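Local coordinates for protein particle-associated lyase (Acinetobacter bacteriophage AP22, PDB 4Y9V) that binds the capsular saccharide of Acinetobacter baumannii and, as a trimeric phage tailspike lyase, probably cleaves the capsular polysaccharide, at residues L388-Y394 against L421-N427; R370-V376 against L399-V405; G460-D466 against D493-K498; A434-R440 against L468-V474. Residues are numbered along the deposited sequence.

Contact 1 of 4, residues L388-Y394 against L421-N427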
# COMPACT_ATOMS: atom_id res chain seq x y z
N LEU A 388 5.07 9.18 7.47
CA LEU A 388 5.34 7.95 8.21
C LEU A 388 4.00 7.27 8.44
O LEU A 388 3.28 7.59 9.38
CB LEU A 388 6.04 8.27 9.51
CG LEU A 388 7.47 8.80 9.38
CD1 LEU A 388 7.98 9.30 10.70
CD2 LEU A 388 8.39 7.71 8.81
N THR A 389 3.65 6.33 7.55
CA THR A 389 2.30 5.85 7.44
C THR A 389 2.23 4.40 7.90
O THR A 389 2.75 3.50 7.23
CB THR A 389 1.79 6.00 6.01
OG1 THR A 389 2.09 7.32 5.58
CG2 THR A 389 0.29 5.74 5.94
N ASN A 390 1.59 4.14 9.04
CA ASN A 390 1.32 2.77 9.46
C ASN A 390 2.58 1.94 9.66
O ASN A 390 2.57 0.72 9.39
CB ASN A 390 0.31 2.10 8.57
CG ASN A 390 -0.67 1.30 9.37
OD1 ASN A 390 -0.47 1.02 10.55
ND2 ASN A 390 -1.72 0.88 8.72
N ASN A 391 3.66 2.54 10.17
CA ASN A 391 4.86 1.77 10.49
C ASN A 391 4.74 1.15 11.89
O ASN A 391 3.98 1.62 12.73
CB ASN A 391 6.10 2.66 10.43
CG ASN A 391 6.30 3.27 9.07
OD1 ASN A 391 6.28 2.59 8.03
ND2 ASN A 391 6.50 4.59 9.05
N THR A 392 5.59 0.14 12.11
CA THR A 392 5.80 -0.44 13.43
C THR A 392 7.24 -0.09 13.84
O THR A 392 8.17 -0.36 13.09
CB THR A 392 5.58 -1.94 13.42
OG1 THR A 392 4.23 -2.18 13.00
CG2 THR A 392 5.78 -2.52 14.79
N TYR A 393 7.37 0.51 15.01
CA TYR A 393 8.65 0.99 15.51
C TYR A 393 9.03 0.16 16.71
O TYR A 393 8.21 -0.04 17.61
CB TYR A 393 8.56 2.48 15.92
CG TYR A 393 7.97 3.38 14.87
CD1 TYR A 393 6.59 3.52 14.74
CD2 TYR A 393 8.78 4.13 13.99
CE1 TYR A 393 6.02 4.35 13.79
CE2 TYR A 393 8.22 4.95 13.04
CZ TYR A 393 6.83 5.06 12.94
OH TYR A 393 6.31 5.86 11.93
N TYR A 394 10.28 -0.30 16.74
CA TYR A 394 10.76 -1.13 17.87
C TYR A 394 11.84 -0.36 18.58
O TYR A 394 12.92 -0.17 18.00
CB TYR A 394 11.28 -2.46 17.32
CG TYR A 394 10.21 -3.35 16.74
CD1 TYR A 394 9.40 -4.05 17.62
CD2 TYR A 394 9.95 -3.48 15.39
CE1 TYR A 394 8.38 -4.89 17.16
CE2 TYR A 394 8.93 -4.30 14.93
CZ TYR A 394 8.16 -5.00 15.83
OH TYR A 394 7.13 -5.81 15.36
N LEU A 421 2.73 11.75 10.61
CA LEU A 421 2.81 10.41 11.19
C LEU A 421 1.36 9.97 11.37
O LEU A 421 0.64 10.51 12.19
CB LEU A 421 3.61 10.46 12.49
CG LEU A 421 4.05 9.10 13.05
CD1 LEU A 421 5.02 9.36 14.22
CD2 LEU A 421 2.91 8.21 13.52
N ASP A 422 0.96 9.02 10.53
CA ASP A 422 -0.44 8.61 10.37
C ASP A 422 -0.53 7.12 10.65
O ASP A 422 -0.15 6.29 9.82
CB ASP A 422 -0.90 8.94 8.97
CG ASP A 422 -2.29 8.59 8.61
OD1 ASP A 422 -3.09 8.27 9.49
OD2 ASP A 422 -2.59 8.64 7.35
N GLY A 423 -1.03 6.77 11.84
CA GLY A 423 -1.18 5.41 12.23
C GLY A 423 0.14 4.73 12.60
O GLY A 423 1.20 5.29 12.55
N GLY A 424 -0.00 3.46 12.98
CA GLY A 424 1.10 2.59 13.29
C GLY A 424 1.15 2.23 14.77
O GLY A 424 0.21 2.47 15.54
N CYS A 425 2.27 1.61 15.14
CA CYS A 425 2.45 0.99 16.45
C CYS A 425 3.87 1.30 16.94
O CYS A 425 4.84 0.88 16.32
CB CYS A 425 2.24 -0.50 16.32
SG CYS A 425 2.46 -1.36 17.88
N ILE A 426 3.97 2.03 18.06
CA ILE A 426 5.23 2.42 18.62
C ILE A 426 5.46 1.56 19.87
O ILE A 426 4.71 1.66 20.84
CB ILE A 426 5.25 3.92 18.98
CG1 ILE A 426 4.90 4.81 17.78
CG2 ILE A 426 6.61 4.28 19.57
CD1 ILE A 426 4.54 6.22 18.14
N ASN A 427 6.49 0.71 19.82
CA ASN A 427 6.79 -0.23 20.87
C ASN A 427 8.01 0.20 21.67
O ASN A 427 9.02 0.63 21.09
CB ASN A 427 7.14 -1.61 20.29
CG ASN A 427 6.00 -2.23 19.60
OD1 ASN A 427 5.07 -2.73 20.24
ND2 ASN A 427 6.02 -2.29 18.31
O HOH W 1 3.67 5.45 11.32
O HOH W 2 -0.25 9.07 5.48
O HOH W 3 -2.81 2.58 12.54

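Contact 2 of 4, residues R370-V376 against L399-V405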
# COMPACT_ATOMS: atom_id res chain seq x y z
N ARG A 370 18.02 2.72 16.32
CA ARG A 370 19.48 2.60 16.39
C ARG A 370 19.94 2.56 17.85
O ARG A 370 19.25 3.03 18.78
CB ARG A 370 20.18 3.72 15.63
CG ARG A 370 20.03 5.12 16.25
CD ARG A 370 21.06 6.08 15.72
NE ARG A 370 20.89 7.36 16.40
CZ ARG A 370 21.66 8.43 16.22
NH1 ARG A 370 22.69 8.38 15.38
NH2 ARG A 370 21.39 9.55 16.85
N GLU A 371 21.14 2.05 18.07
CA GLU A 371 21.73 2.04 19.40
C GLU A 371 21.86 3.43 19.98
O GLU A 371 21.70 3.64 21.19
CB GLU A 371 23.08 1.32 19.42
CG GLU A 371 23.00 -0.16 19.01
CD GLU A 371 22.06 -0.95 19.89
OE1 GLU A 371 22.29 -1.02 21.13
OE2 GLU A 371 21.03 -1.45 19.44
N GLY A 372 22.15 4.40 19.10
CA GLY A 372 22.34 5.79 19.49
C GLY A 372 21.06 6.60 19.72
O GLY A 372 21.18 7.82 19.89
N GLN A 373 19.92 5.94 19.74
CA GLN A 373 18.57 6.46 20.00
C GLN A 373 17.89 6.96 18.72
O GLN A 373 18.49 7.64 17.88
CB GLN A 373 18.48 7.59 21.03
CG GLN A 373 19.10 7.25 22.38
CD GLN A 373 18.64 8.19 23.45
OE1 GLN A 373 17.97 9.21 23.20
NE2 GLN A 373 18.99 7.87 24.70
N GLY A 374 16.60 6.67 18.65
CA GLY A 374 15.74 7.14 17.58
C GLY A 374 15.60 6.12 16.46
O GLY A 374 16.46 5.28 16.22
N CYS A 375 14.45 6.22 15.73
CA CYS A 375 14.16 5.39 14.58
C CYS A 375 14.33 6.06 13.24
O CYS A 375 14.73 5.40 12.27
CB CYS A 375 12.74 4.84 14.67
SG CYS A 375 12.52 3.53 15.93
N VAL A 376 13.96 7.35 13.12
CA VAL A 376 13.91 8.03 11.85
C VAL A 376 14.60 9.38 12.00
O VAL A 376 14.26 10.14 12.93
CB VAL A 376 12.44 8.26 11.38
CG1 VAL A 376 12.40 8.99 10.05
CG2 VAL A 376 11.69 6.93 11.28
N LEU A 399 14.93 7.52 24.64
CA LEU A 399 14.52 8.50 23.63
C LEU A 399 14.59 9.93 24.15
O LEU A 399 13.85 10.82 23.71
CB LEU A 399 13.14 8.17 23.04
CG LEU A 399 13.12 6.86 22.22
CD1 LEU A 399 11.72 6.27 22.23
CD2 LEU A 399 13.59 7.11 20.81
N ASN A 400 15.54 10.17 25.04
CA ASN A 400 15.72 11.49 25.65
C ASN A 400 16.64 12.39 24.85
O ASN A 400 16.47 13.61 24.88
CB ASN A 400 16.27 11.35 27.08
CG ASN A 400 17.64 10.70 27.13
OD1 ASN A 400 17.75 9.55 26.74
ND2 ASN A 400 18.63 11.43 27.57
N SER A 401 17.60 11.80 24.13
CA SER A 401 18.54 12.60 23.35
C SER A 401 18.11 12.68 21.90
O SER A 401 18.29 13.73 21.26
CB SER A 401 19.95 12.02 23.51
OG SER A 401 20.83 12.82 22.78
N TRP A 402 17.52 11.63 21.33
CA TRP A 402 16.92 11.67 20.04
C TRP A 402 15.53 11.06 20.17
O TRP A 402 15.36 10.00 20.77
CB TRP A 402 17.74 10.85 18.98
CG TRP A 402 19.11 11.42 18.82
CD1 TRP A 402 20.24 11.11 19.55
CD2 TRP A 402 19.51 12.45 17.90
NE1 TRP A 402 21.29 11.89 19.15
CE2 TRP A 402 20.88 12.71 18.13
CE3 TRP A 402 18.83 13.15 16.91
CZ2 TRP A 402 21.57 13.67 17.41
CZ3 TRP A 402 19.52 14.11 16.18
CH2 TRP A 402 20.87 14.35 16.44
N SER A 403 14.53 11.77 19.62
CA SER A 403 13.17 11.30 19.63
C SER A 403 12.97 10.18 18.59
O SER A 403 13.83 9.88 17.78
CB SER A 403 12.24 12.46 19.33
OG SER A 403 12.15 13.36 20.43
N LEU A 404 11.78 9.57 18.65
CA LEU A 404 11.47 8.51 17.69
C LEU A 404 11.75 8.97 16.24
O LEU A 404 12.38 8.25 15.46
CB LEU A 404 10.01 8.08 17.84
CG LEU A 404 9.63 6.86 16.98
CD1 LEU A 404 10.13 5.60 17.60
CD2 LEU A 404 8.10 6.82 16.78
N VAL A 405 11.23 10.15 15.94
CA VAL A 405 11.38 10.84 14.66
C VAL A 405 11.99 12.20 15.01
O VAL A 405 11.41 12.94 15.79
CB VAL A 405 10.00 11.03 14.00
CG1 VAL A 405 10.17 11.73 12.66
CG2 VAL A 405 9.26 9.70 13.87
O HOH W 4 15.42 9.73 15.48

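Contact 3 of 4, residues G460-D466 against D493-K498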
# COMPACT_ATOMS: atom_id res chain seq x y z
N GLY A 460 -4.76 7.10 14.83
CA GLY A 460 -4.86 6.06 15.84
C GLY A 460 -3.55 5.35 16.11
O GLY A 460 -3.55 4.20 16.54
N VAL A 461 -2.44 6.04 15.89
CA VAL A 461 -1.14 5.51 16.24
C VAL A 461 -1.11 5.20 17.73
O VAL A 461 -1.53 6.02 18.56
CB VAL A 461 -0.02 6.47 15.83
CG1 VAL A 461 -0.17 7.88 16.40
CG2 VAL A 461 1.36 5.88 16.19
N SER A 462 -0.60 4.02 18.07
CA SER A 462 -0.52 3.57 19.45
C SER A 462 0.93 3.62 19.93
O SER A 462 1.89 3.56 19.17
CB SER A 462 -1.05 2.16 19.61
OG SER A 462 -0.22 1.21 18.92
N CYS A 463 1.08 3.73 21.25
CA CYS A 463 2.38 3.76 21.88
C CYS A 463 2.26 3.07 23.22
O CYS A 463 1.41 3.47 24.04
CB CYS A 463 2.80 5.24 22.10
SG CYS A 463 4.29 5.47 23.09
N ASP A 464 3.09 2.05 23.46
CA ASP A 464 3.04 1.27 24.71
C ASP A 464 4.11 1.68 25.71
O ASP A 464 4.39 0.95 26.65
CB ASP A 464 3.01 -0.22 24.52
CG ASP A 464 4.33 -0.80 24.11
OD1 ASP A 464 5.18 -0.03 23.66
OD2 ASP A 464 4.50 -2.02 24.32
N PHE A 465 4.67 2.88 25.56
CA PHE A 465 5.68 3.34 26.51
C PHE A 465 5.10 3.45 27.90
O PHE A 465 3.97 3.91 28.11
CB PHE A 465 6.20 4.71 26.10
CG PHE A 465 7.02 4.79 24.81
CD1 PHE A 465 7.30 3.68 24.03
CD2 PHE A 465 7.49 6.01 24.43
CE1 PHE A 465 8.06 3.84 22.87
CE2 PHE A 465 8.26 6.17 23.28
CZ PHE A 465 8.55 5.07 22.51
N ASP A 466 5.93 3.14 28.89
CA ASP A 466 5.53 3.40 30.29
C ASP A 466 5.55 4.87 30.64
O ASP A 466 4.83 5.31 31.55
CB ASP A 466 6.42 2.56 31.21
CG ASP A 466 6.29 1.11 30.86
OD1 ASP A 466 5.15 0.57 30.92
OD2 ASP A 466 7.29 0.48 30.42
N ASP A 493 -5.40 12.09 17.32
CA ASP A 493 -5.88 10.71 17.40
C ASP A 493 -4.67 9.81 17.62
O ASP A 493 -4.10 9.26 16.69
CB ASP A 493 -6.65 10.31 16.16
CG ASP A 493 -7.25 8.93 16.22
OD1 ASP A 493 -7.19 8.25 17.29
OD2 ASP A 493 -7.81 8.52 15.15
N VAL A 494 -4.28 9.72 18.90
CA VAL A 494 -3.16 8.92 19.36
C VAL A 494 -3.66 8.12 20.57
O VAL A 494 -4.62 8.53 21.23
CB VAL A 494 -1.95 9.79 19.76
CG1 VAL A 494 -1.49 10.65 18.59
CG2 VAL A 494 -2.21 10.65 20.99
N VAL A 495 -2.95 7.02 20.86
CA VAL A 495 -3.29 6.12 21.95
C VAL A 495 -2.04 5.82 22.77
O VAL A 495 -1.11 5.18 22.27
CB VAL A 495 -3.93 4.81 21.40
CG1 VAL A 495 -4.42 3.97 22.57
CG2 VAL A 495 -5.04 5.09 20.39
N ASN A 496 -1.95 6.25 24.03
CA ASN A 496 -0.95 5.72 24.97
C ASN A 496 -1.64 4.57 25.72
O ASN A 496 -2.59 4.78 26.46
CB ASN A 496 -0.46 6.77 25.95
CG ASN A 496 0.61 7.63 25.32
OD1 ASN A 496 1.83 7.14 25.36
ND2 ASN A 496 0.33 8.71 24.76
N THR A 497 -1.15 3.35 25.51
CA THR A 497 -1.80 2.19 26.07
C THR A 497 -1.55 2.00 27.56
O THR A 497 -2.30 1.25 28.20
CB THR A 497 -1.45 0.93 25.28
OG1 THR A 497 -0.07 0.66 25.52
CG2 THR A 497 -1.77 1.08 23.81
N LYS A 498 -0.55 2.64 28.12
CA LYS A 498 -0.18 2.45 29.53
C LYS A 498 -0.78 3.54 30.39
O LYS A 498 -0.72 4.73 30.06
CB LYS A 498 1.33 2.44 29.70
CG LYS A 498 2.07 1.34 28.97
CD LYS A 498 1.80 -0.05 29.57
CE LYS A 498 2.53 -1.15 28.84
NZ LYS A 498 3.97 -0.99 28.66
O HOH W 5 1.72 4.41 26.64
O HOH W 6 6.44 -1.65 26.64
O HOH W 7 4.31 -3.13 26.70
O HOH W 8 7.06 -1.89 29.28

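Contact 4 of 4, residues A434-R440 against L468-V474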
# COMPACT_ATOMS: atom_id res chain seq x y z
N ALA A 434 11.12 11.07 26.95
CA ALA A 434 10.96 10.55 25.59
C ALA A 434 10.09 11.48 24.75
O ALA A 434 9.08 12.01 25.23
CB ALA A 434 10.38 9.15 25.63
N GLY A 435 10.41 11.58 23.48
CA GLY A 435 9.60 12.28 22.51
C GLY A 435 9.31 11.41 21.29
O GLY A 435 10.12 10.57 20.91
N ILE A 436 8.14 11.67 20.67
CA ILE A 436 7.80 11.00 19.41
C ILE A 436 8.32 11.77 18.22
O ILE A 436 9.14 11.25 17.47
CB ILE A 436 6.29 10.65 19.33
CG1 ILE A 436 5.84 9.81 20.53
CG2 ILE A 436 5.99 9.96 18.02
CD1 ILE A 436 6.67 8.57 20.80
N VAL A 437 7.85 13.01 18.01
CA VAL A 437 8.37 13.87 16.94
C VAL A 437 8.98 15.10 17.57
O VAL A 437 8.30 15.84 18.29
CB VAL A 437 7.27 14.30 15.93
CG1 VAL A 437 7.85 15.22 14.87
CG2 VAL A 437 6.61 13.09 15.27
N THR A 438 10.26 15.33 17.26
CA THR A 438 10.95 16.56 17.65
C THR A 438 11.66 17.14 16.43
O THR A 438 12.40 16.42 15.76
CB THR A 438 11.97 16.31 18.76
OG1 THR A 438 11.27 15.82 19.91
CG2 THR A 438 12.74 17.58 19.12
N ILE A 439 11.45 18.41 16.16
CA ILE A 439 12.20 19.17 15.16
C ILE A 439 12.91 20.31 15.94
O ILE A 439 12.24 21.06 16.64
CB ILE A 439 11.31 19.75 14.07
CG1 ILE A 439 10.44 18.68 13.37
CG2 ILE A 439 12.16 20.59 13.09
CD1 ILE A 439 11.26 17.69 12.54
N ARG A 440 14.23 20.42 15.76
CA ARG A 440 14.99 21.52 16.32
C ARG A 440 15.72 22.28 15.22
O ARG A 440 16.22 21.68 14.28
CB ARG A 440 16.04 21.07 17.34
CG ARG A 440 15.50 20.26 18.52
CD ARG A 440 14.59 21.02 19.44
NE ARG A 440 15.20 22.15 20.16
CZ ARG A 440 15.81 22.02 21.33
NH1 ARG A 440 16.04 20.86 21.89
NH2 ARG A 440 16.19 23.15 21.97
N LEU A 468 6.23 8.92 28.61
CA LEU A 468 6.44 9.71 27.39
C LEU A 468 6.31 11.16 27.76
O LEU A 468 5.32 11.55 28.38
CB LEU A 468 5.38 9.31 26.34
CG LEU A 468 5.45 10.10 25.02
CD1 LEU A 468 6.73 9.83 24.26
CD2 LEU A 468 4.23 9.77 24.15
N ARG A 469 7.29 11.99 27.37
CA ARG A 469 7.19 13.41 27.64
C ARG A 469 6.29 14.13 26.64
O ARG A 469 5.47 14.96 27.06
CB ARG A 469 8.57 14.08 27.68
CG ARG A 469 8.54 15.50 28.13
CD ARG A 469 9.90 16.27 27.99
NE ARG A 469 10.05 16.87 26.58
CZ ARG A 469 10.88 17.88 26.45
NH1 ARG A 469 11.79 18.63 27.19
NH2 ARG A 469 10.86 18.31 25.15
N HIS A 470 6.45 13.87 25.35
CA HIS A 470 5.67 14.60 24.35
C HIS A 470 5.45 13.78 23.10
O HIS A 470 6.31 12.99 22.69
CB HIS A 470 6.27 15.95 24.00
CG HIS A 470 7.57 15.92 23.23
ND1 HIS A 470 8.78 16.04 23.85
CD2 HIS A 470 7.77 15.78 21.90
CE1 HIS A 470 9.69 15.96 22.86
NE2 HIS A 470 9.13 15.80 21.69
N TRP A 471 4.32 14.06 22.44
CA TRP A 471 4.08 13.60 21.08
C TRP A 471 4.76 14.51 20.05
O TRP A 471 5.42 14.00 19.15
CB TRP A 471 2.57 13.46 20.81
CG TRP A 471 2.01 12.19 21.41
CD1 TRP A 471 1.46 12.02 22.65
CD2 TRP A 471 1.97 10.93 20.77
NE1 TRP A 471 1.08 10.71 22.82
CE2 TRP A 471 1.37 10.00 21.67
CE3 TRP A 471 2.36 10.47 19.50
CZ2 TRP A 471 1.18 8.67 21.35
CZ3 TRP A 471 2.15 9.13 19.18
CH2 TRP A 471 1.57 8.24 20.10
N ALA A 472 4.59 15.83 20.14
CA ALA A 472 5.17 16.75 19.18
C ALA A 472 5.85 17.93 19.88
O ALA A 472 5.28 18.51 20.81
CB ALA A 472 4.09 17.31 18.24
N TRP A 473 7.02 18.31 19.36
CA TRP A 473 7.71 19.51 19.82
C TRP A 473 8.55 20.06 18.67
O TRP A 473 9.18 19.29 17.95
CB TRP A 473 8.61 19.21 21.01
CG TRP A 473 9.20 20.43 21.65
CD1 TRP A 473 8.60 21.63 21.91
CD2 TRP A 473 10.54 20.54 22.18
NE1 TRP A 473 9.46 22.48 22.55
CE2 TRP A 473 10.66 21.84 22.73
CE3 TRP A 473 11.64 19.68 22.23
CZ2 TRP A 473 11.84 22.27 23.34
CZ3 TRP A 473 12.80 20.10 22.83
CH2 TRP A 473 12.90 21.40 23.36
N VAL A 474 8.54 21.38 18.50
CA VAL A 474 9.34 22.11 17.51
C VAL A 474 9.92 23.31 18.23
O VAL A 474 9.17 24.08 18.82
CB VAL A 474 8.47 22.55 16.32
CG1 VAL A 474 9.31 23.35 15.33
CG2 VAL A 474 7.79 21.37 15.64

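Contact 1 of 4, residues L388-Y394 against L421-N427
Five backbone hydrogen bonds join these two successive coils in parallel register, interrupted where each segment turns a corner, at Asn390 and at Gly423. Before the corner, Asp422 N donates to Leu388 O (3.0 Å) and Asn390 N to Asp422 O (2.9 Å). Beyond it, Cys425 N reaches Asn391 O (3.0 Å), Tyr393 N reaches Cys425 O (2.9 Å) and Asn427 N reaches Tyr393 O (2.9 Å); the last acceptor also takes Asn427 ND2 at 3.2 Å. At the corner a water substitutes for direct pairing: it accepts from Asn391 N (3.1 Å), donates to Gly423 O (2.8 Å) and lies 2.7 Å from Tyr393 OH, which in turn accepts from Asn391 ND2 (3.2 Å); Asn391 OD1 accepts from Cys365 N. Another water bridges Thr389 OG1 (2.9 Å) and Asp422 OD2 (3.0 Å), while Thr389 OG1 also bonds Glu361. A CB on Gly424 would collide with Asn391 O. Inside the coil, Tyr393 CD1 packs on Ile426 CG1 at 3.7 Å. Asn390 OD1 turns outward to Lys387 of the second subunit, so the corner faces the trimer interface. Within the right-handed beta-helix, strands 360-363 and 366-368 flank 388-394, and strand 461-463 continues the sheet beyond 424-427.

Contact 2 of 4, residues R370-V376 against L399-V405
Gln373 supplies the strongest polar link between these loops. Its OE1 accepts from two consecutive backbone amides, Ser401 N at 2.8 Å and Trp402 N at 3.1 Å, while its NE2 donates to Asn400 OD1 at 2.9 Å, so both ends of the amide are used on the 399-405 loop. Further along, Leu404 O receives Cys375 N (2.9 Å) and Val376 N (3.0 Å), and a water joins Val376 O and Ser403 O, 2.8 Å from each. Arg370 lies across the indole of Trp402 in a cation-pi contact, its CZ 4.5 Å from the centroid of the five-membered ring and almost on the ring normal. Arg370 opens a type I turn that ends at Gln373, and its NE donates to Gln373 O (2.8 Å) across that turn. Gly374 passes so near Ser403 O that a CB there would clash. Packing follows: Cys375 SG meets Leu404 CD1 at 3.6 Å, both residues resting on Tyr393, and Val376 CB lies 4.3 Å from Val405 CG2. The Val376-Val405 bridge opens a parallel sheet. Two irregular loops stacked on successive coils, each running into a strand of the same parallel sheet, fit the right-handed parallel beta-helix of the pectin lyase-like fold.

Contact 3 of 4, residues G460-D466 against D493-K498
Lys498 lays its aliphatic chain against the backbone of the neighbouring coil, CG 3.3 Å from Phe465 O, and carries its ammonium on to a cluster of oxygens. NZ donates to Asp464 O (2.8 Å) and forms a salt bridge with Asp466 OD1 (3.0 Å). A water between NZ (2.9 Å) and Asp464 OD2 (2.6 Å) brings in a second carboxylate, whose OD1 accepts from Gly428 N. Behind this cluster the strands run parallel, 4.7 Å apart and 16° off alignment. Gly460 N donates to Asp493 O (2.9 Å), Val495 N to Val461 O (2.9 Å), Cys463 N to Val495 O (2.8 Å) and Thr497 N to Cys463 O (3.0 Å). The side chain of Cys463 lies on the same face as Val461 and Val494, whose CG1 atoms meet at 3.8 Å; Trp471 covers all three. On the other face Ser462 and Val495 pair, CB to CB 4.3 Å. There Arg520 of the second subunit packs on Val495 and donates to Val494 O, which places this face at the trimer interface. Strand 461-463, bonded to 424-427 on its other edge, thus continues a sheet of stacked coils, the hallmark of the parallel beta-helix of pectin lyase-like tailspikes.

Contact 4 of 4, residues A434-R440 against L468-V474
Two neighbouring coils of the right-handed parallel beta-helix stack here, their strands 438-440 and 472-474 running 4.8 Å apart and within 2° of parallel, and the side chains interlock around the bends. The clearest hollow is at Gly435, where the imidazole of His470 lies flat over the missing side chain: Gly435 CA sits 3.8 Å from the ring centroid, close to its normal, and a CB there would run into His470 NE2. At the bend itself, Ile436 is the bump. Its CG1 presses on the face of the six-membered ring of Trp471, 4.1 Å from the centroid, and its CD1 touches Leu468 CD1 at 3.7 Å, with Ala434 CB on the same methyl at 4.0 Å. Phe465 also packs on Ile436, while Ile457, Val491, Val494 and Pro503 border the indole in the interior. Along the strands Ile439 CB rests 4.2 Å from Val474 CG2. On the opposite face Trp473 leans across to Thr438 and Arg440, bringing CE3 3.9 Å from Thr438 CG2 and CZ3 3.5 Å from Arg440 NH1; the guanidinium is held by backbone oxygens of Glu475 and Asp476. Backbone bonds such as Val437 N to Trp471 O (2.9 Å) fix this register. At the His470 edge, NE2 donates to Thr438 OG1 at 2.8 Å, and that hydroxyl bonds Ser403 as well.

From the N terminus, 370-376 comes first and is closed by 399-405 in contact 2; 388-394 lies within that loop but pairs with 421-427 outside it, so contacts 1 and 2 cross. Both close before 434-440 opens contact 4. The segment 460-466 then falls inside the loop of contact 4 and pairs with 493-498 beyond 468-474, so contacts 3 and 4 cross likewise. Each contact ties one coil to the next. Contacts 1 and 3 share a sheet through strands 424-427 and 461-463, and both touch the second subunit. Contacts 2 and 4 join along another wall, where Val405 meets Ile436. Ile426, Leu404, Phe465, Ile436 and Trp471 link the two walls across the interior.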